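Local coordinates for maternal effect protein oskar (Drosophila melanogaster, PDB 5A4A) that induces the fly germline as a maternal effect protein and probably binds RNA through its SGNH hydrolase-like OSK domain, at residues R92-P95 against L96-E100; K132-C135 against D136-R140. All coordinates share one frame; numbering follows the deposited sequence.

Both contacts are local turns of one continuous chain, with centres about 11 Å apart on the same side of the OSK domain. Contact 1 comes first, in the loop that leaves helix 87-91 and enters helix 96-112; contact 2 follows after strand 116-120, in the opening turns of helix 132-148, which leads on to strand 154-155. The two meet directly. The ammonium NZ of Lys-137 reaches the carbonyl O of Lys-94, 2.8 Å away in a probable hydrogen bond, and CD2 of Leu-96 packs on CB of Arg-140 at 3.8 Å. The starts of two neighbouring helices of the alpha/beta fold are thereby joined by a polar contact and by packing.

Contact 1 of 2, residues R92-P95 against L96-E100. With SO4 (sulfate ion), chain D.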
loop_
_atom_site.group_PDB
_atom_site.type_symbol
_atom_site.label_atom_id
_atom_site.label_comp_id
_atom_site.label_asym_id
_atom_site.label_seq_id
_atom_site.Cartn_x
_atom_site.Cartn_y
_atom_site.Cartn_z
ATOM N N ARG A 92 4.157 -12.232 4.607
ATOM C CA ARG A 92 5.296 -13.108 4.314
ATOM C C ARG A 92 6.039 -13.495 5.584
ATOM O O ARG A 92 6.985 -14.283 5.542
ATOM C CB ARG A 92 6.283 -12.450 3.340
ATOM C CG ARG A 92 5.779 -12.354 1.916
ATOM C CD ARG A 92 6.815 -11.737 0.971
ATOM N NE ARG A 92 6.244 -11.560 -0.362
ATOM C CZ ARG A 92 6.855 -10.973 -1.387
ATOM N NH1 ARG A 92 8.088 -10.489 -1.256
ATOM N NH2 ARG A 92 6.224 -10.875 -2.549
ATOM N N GLY A 93 5.627 -12.914 6.704
ATOM C CA GLY A 93 6.205 -13.245 7.993
ATOM C C GLY A 93 7.565 -12.616 8.238
ATOM O O GLY A 93 8.372 -13.161 8.988
ATOM N N LYS A 94 7.834 -11.475 7.610
ATOM C CA LYS A 94 9.077 -10.763 7.894
ATOM C C LYS A 94 9.082 -10.331 9.358
ATOM O O LYS A 94 8.036 -9.983 9.910
ATOM C CB LYS A 94 9.272 -9.557 6.963
ATOM C CG LYS A 94 9.565 -9.928 5.505
ATOM C CD LYS A 94 10.333 -8.812 4.795
ATOM C CE LYS A 94 10.308 -8.979 3.279
ATOM N NZ LYS A 94 11.090 -7.908 2.589
ATOM N N PRO A 95 10.256 -10.390 10.004
ATOM C CA PRO A 95 10.340 -9.955 11.400
ATOM C C PRO A 95 9.949 -8.488 11.517
ATOM O O PRO A 95 10.308 -7.683 10.659
ATOM C CB PRO A 95 11.825 -10.131 11.736
ATOM C CG PRO A 95 12.333 -11.120 10.740
ATOM C CD PRO A 95 11.539 -10.901 9.495
ATOM N N LEU A 96 9.211 -8.148 12.566
ATOM C CA LEU A 96 8.794 -6.763 12.794
ATOM C C LEU A 96 9.964 -5.772 12.813
ATOM O O LEU A 96 9.871 -4.690 12.232
ATOM C CB LEU A 96 7.972 -6.652 14.082
ATOM C CG LEU A 96 7.491 -5.248 14.452
ATOM C CD1 LEU A 96 6.452 -4.747 13.457
ATOM C CD2 LEU A 96 6.936 -5.228 15.876
ATOM N N VAL A 97 11.066 -6.137 13.470
ATOM C CA VAL A 97 12.237 -5.260 13.511
ATOM C C VAL A 97 12.738 -4.928 12.108
ATOM O O VAL A 97 13.119 -3.792 11.832
ATOM C CB VAL A 97 13.393 -5.834 14.385
ATOM C CG1 VAL A 97 13.898 -7.159 13.830
ATOM C CG2 VAL A 97 14.534 -4.833 14.488
ATOM N N GLN A 98 12.702 -5.919 11.219
ATOM C CA GLN A 98 13.148 -5.750 9.851
ATOM C C GLN A 98 12.166 -4.861 9.086
ATOM O O GLN A 98 12.566 -4.006 8.297
ATOM C CB GLN A 98 13.234 -7.127 9.201
ATOM C CG GLN A 98 14.137 -7.233 8.013
ATOM C CD GLN A 98 14.140 -8.650 7.471
ATOM O OE1 GLN A 98 13.390 -8.970 6.556
ATOM N NE2 GLN A 98 14.963 -9.516 8.062
ATOM N N ILE A 99 10.877 -5.075 9.326
ATOM C CA ILE A 99 9.827 -4.267 8.715
ATOM C C ILE A 99 9.990 -2.788 9.085
ATOM O O ILE A 99 9.900 -1.902 8.230
ATOM C CB ILE A 99 8.430 -4.781 9.144
ATOM C CG1 ILE A 99 8.187 -6.178 8.560
ATOM C CG2 ILE A 99 7.332 -3.828 8.713
ATOM C CD1 ILE A 99 6.874 -6.822 8.994
ATOM N N GLU A 100 10.232 -2.527 10.362
ATOM C CA GLU A 100 10.416 -1.159 10.835
ATOM C C GLU A 100 11.705 -0.558 10.273
ATOM O O GLU A 100 11.730 0.595 9.839
ATOM C CB GLU A 100 10.384 -1.128 12.366
ATOM C CG GLU A 100 8.988 -1.428 12.896
ATOM C CD GLU A 100 8.927 -1.612 14.396
ATOM O OE1 GLU A 100 9.994 -1.699 15.033
ATOM O OE2 GLU A 100 7.798 -1.677 14.932
HETATM S S SO4 D . 5.204 -14.709 -0.990
HETATM O O1 SO4 D . 4.983 -15.322 0.318
HETATM O O2 SO4 D . 4.811 -15.629 -2.062
HETATM O O3 SO4 D . 4.445 -13.461 -1.074
HETATM O O4 SO4 D . 6.623 -14.399 -1.139
HETATM O O HOH W 1 13.625 -7.399 4.745
#
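Pro-95 holds the N-cap position of helix 96-112, and its carbonyl O accepts the first helical bond, from Ile-99 N at 3.0 Å and nearly straight (160°), in the carbonyl plane; Gln-98 N adds a weak bond to the same O. Lys-94, just before the cap, lays CB against CG1 of Ile-99 at 3.9 Å. Further out, its extended chain crosses Gln-98 at about a right angle, CD lying 3.5 Å from OE1. With CG anti to the backbone N (chi1 -158°), the Gln-98 side chain is carried back across the proline ring at a slant, and its amide atoms OE1 and NE2 each stand 4.0 Å from Pro-95 CD. An alanine in place of Gln-98 would probably uncover the proline ring on this side and leave Lys-94 CD without the amide beside it. Upstream, Arg-92 NE donates to sulfate O3 at 2.7 Å, while O4 lies over one guanidinium face; Ser-183 and Lys-184 also bind this ion, probably from the crystallisation liquor. Gly-93, with positive phi, closes helix 87-91 in a Schellman motif, making the whole a short link between two helices, a Schellman C-terminus followed by a proline at the N-cap position.

Contact 2 of 2, residues K132-C135 against D136-R140; sequences KVLC and DKIYR
Four consecutive i+4 to i backbone bonds tie the N-H groups of 136-139 to the carbonyls of 132-135: Asp-136 N to Lys-132 O at 2.9 Å, then Lys-137 N to Val-133 O, Ile-138 N to Leu-134 O and Tyr-139 N to Cys-135 O, each 3.0 Å. On the buried side, Leu-134 and Ile-138 sit one turn apart and cross at a slant, methyl CD2 of the leucine meeting methyl CD1 of the isoleucine at 3.8 Å. Ile-138 carries CG1 beside its own backbone N (chi1 -72°), which brings that carbon within 3.5 Å of Leu-134 O. Both side chains also pack on Leu-125 and on Ile-90 of helix 87-91. This is the apolar stripe of an amphipathic helix, the crossover helix of the beta-alpha-beta unit formed by strand 116-120, helix 132-148 and strand 154-155. Asp-136 and Arg-140 form an i to i+4 salt bridge along the same helix: Arg-140 NE donates to Asp-136 OD2 at 2.9 Å with an N-H...O angle of 162°. The oxygen lies in the guanidinium plane and is approached on its syn side, with NE 32° out of the carboxylate plane. Lys-137 starts with CB 3.3 Å from Leu-134 O, then runs extended beyond CG, away from this turn, and its NZ finds its partner in Lys-94 O.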
loop_
_atom_site.group_PDB
_atom_site.type_symbol
_atom_site.label_atom_id
_atom_site.label_comp_id
_atom_site.label_asym_id
_atom_site.label_seq_id
_atom_site.Cartn_x
_atom_site.Cartn_y
_atom_site.Cartn_z
ATOM N N LYS A 132 -3.390 -14.164 16.179
ATOM C CA LYS A 132 -3.114 -13.082 17.126
ATOM C C LYS A 132 -1.734 -12.468 16.935
ATOM O O LYS A 132 -1.524 -11.288 17.200
ATOM C CB LYS A 132 -3.291 -13.565 18.571
ATOM C CG LYS A 132 -4.729 -13.911 18.912
ATOM C CD LYS A 132 -4.883 -14.359 20.355
ATOM C CE LYS A 132 -6.337 -14.708 20.660
ATOM N NZ LYS A 132 -6.495 -15.412 21.967
ATOM N N VAL A 133 -0.787 -13.274 16.482
ATOM C CA VAL A 133 0.574 -12.796 16.284
ATOM C C VAL A 133 0.604 -11.818 15.117
ATOM O O VAL A 133 1.156 -10.720 15.222
ATOM C CB VAL A 133 1.527 -13.986 16.030
ATOM C CG1 VAL A 133 2.885 -13.509 15.543
ATOM C CG2 VAL A 133 1.667 -14.797 17.290
ATOM N N LEU A 134 -0.012 -12.207 14.005
ATOM C CA LEU A 134 -0.109 -11.312 12.861
ATOM C C LEU A 134 -0.860 -10.028 13.222
ATOM O O LEU A 134 -0.454 -8.937 12.829
ATOM C CB LEU A 134 -0.772 -12.015 11.663
ATOM C CG LEU A 134 -0.977 -11.186 10.392
ATOM C CD1 LEU A 134 -0.902 -12.080 9.134
ATOM C CD2 LEU A 134 -2.318 -10.485 10.433
ATOM N N CYS A 135 -1.960 -10.155 13.956
ATOM C CA CYS A 135 -2.719 -8.974 14.360
ATOM C C CYS A 135 -1.918 -8.066 15.287
ATOM O O CYS A 135 -2.070 -6.852 15.228
ATOM C CB CYS A 135 -4.046 -9.360 15.012
ATOM S SG CYS A 135 -5.212 -10.117 13.854
ATOM N N ASP A 136 -1.064 -8.647 16.130
ATOM C CA ASP A 136 -0.194 -7.842 16.987
ATOM C C ASP A 136 0.848 -7.096 16.162
ATOM O O ASP A 136 1.240 -5.974 16.502
ATOM C CB ASP A 136 0.514 -8.696 18.041
ATOM C CG ASP A 136 1.112 -7.849 19.152
ATOM O OD1 ASP A 136 0.354 -7.088 19.783
ATOM O OD2 ASP A 136 2.336 -7.926 19.379
ATOM N N LYS A 137 1.292 -7.722 15.077
ATOM C CA LYS A 137 2.272 -7.103 14.193
ATOM C C LYS A 137 1.668 -5.897 13.509
ATOM O O LYS A 137 2.330 -4.870 13.361
ATOM C CB LYS A 137 2.762 -8.087 13.135
ATOM C CG LYS A 137 4.155 -8.578 13.380
ATOM C CD LYS A 137 4.655 -9.390 12.202
ATOM C CE LYS A 137 5.793 -10.283 12.629
ATOM N NZ LYS A 137 6.171 -11.247 11.562
ATOM N N ILE A 138 0.410 -6.027 13.102
ATOM C CA ILE A 138 -0.302 -4.931 12.454
ATOM C C ILE A 138 -0.457 -3.783 13.452
ATOM O O ILE A 138 -0.222 -2.620 13.121
ATOM C CB ILE A 138 -1.685 -5.378 11.959
ATOM C CG1 ILE A 138 -1.538 -6.306 10.750
ATOM C CG2 ILE A 138 -2.556 -4.176 11.598
ATOM C CD1 ILE A 138 -2.855 -6.748 10.193
ATOM N N TYR A 139 -0.850 -4.127 14.675
ATOM C CA TYR A 139 -0.980 -3.142 15.749
ATOM C C TYR A 139 0.319 -2.378 15.995
ATOM O O TYR A 139 0.311 -1.152 16.065
ATOM C CB TYR A 139 -1.472 -3.841 17.024
ATOM C CG TYR A 139 -1.220 -3.078 18.302
ATOM C CD1 TYR A 139 -1.927 -1.921 18.595
ATOM C CD2 TYR A 139 -0.293 -3.536 19.224
ATOM C CE1 TYR A 139 -1.698 -1.228 19.773
ATOM C CE2 TYR A 139 -0.063 -2.857 20.401
ATOM C CZ TYR A 139 -0.768 -1.706 20.666
ATOM O OH TYR A 139 -0.533 -1.023 21.830
ATOM N N ARG A 140 1.435 -3.095 16.121
ATOM C CA ARG A 140 2.714 -2.445 16.405
ATOM C C ARG A 140 3.269 -1.671 15.214
ATOM O O ARG A 140 3.815 -0.584 15.374
ATOM C CB ARG A 140 3.740 -3.461 16.909
ATOM C CG ARG A 140 3.333 -4.050 18.242
ATOM C CD ARG A 140 4.334 -5.055 18.792
ATOM N NE ARG A 140 3.804 -5.560 20.050
ATOM C CZ ARG A 140 4.012 -5.003 21.242
ATOM N NH1 ARG A 140 4.811 -3.946 21.383
ATOM N NH2 ARG A 140 3.451 -5.547 22.306
#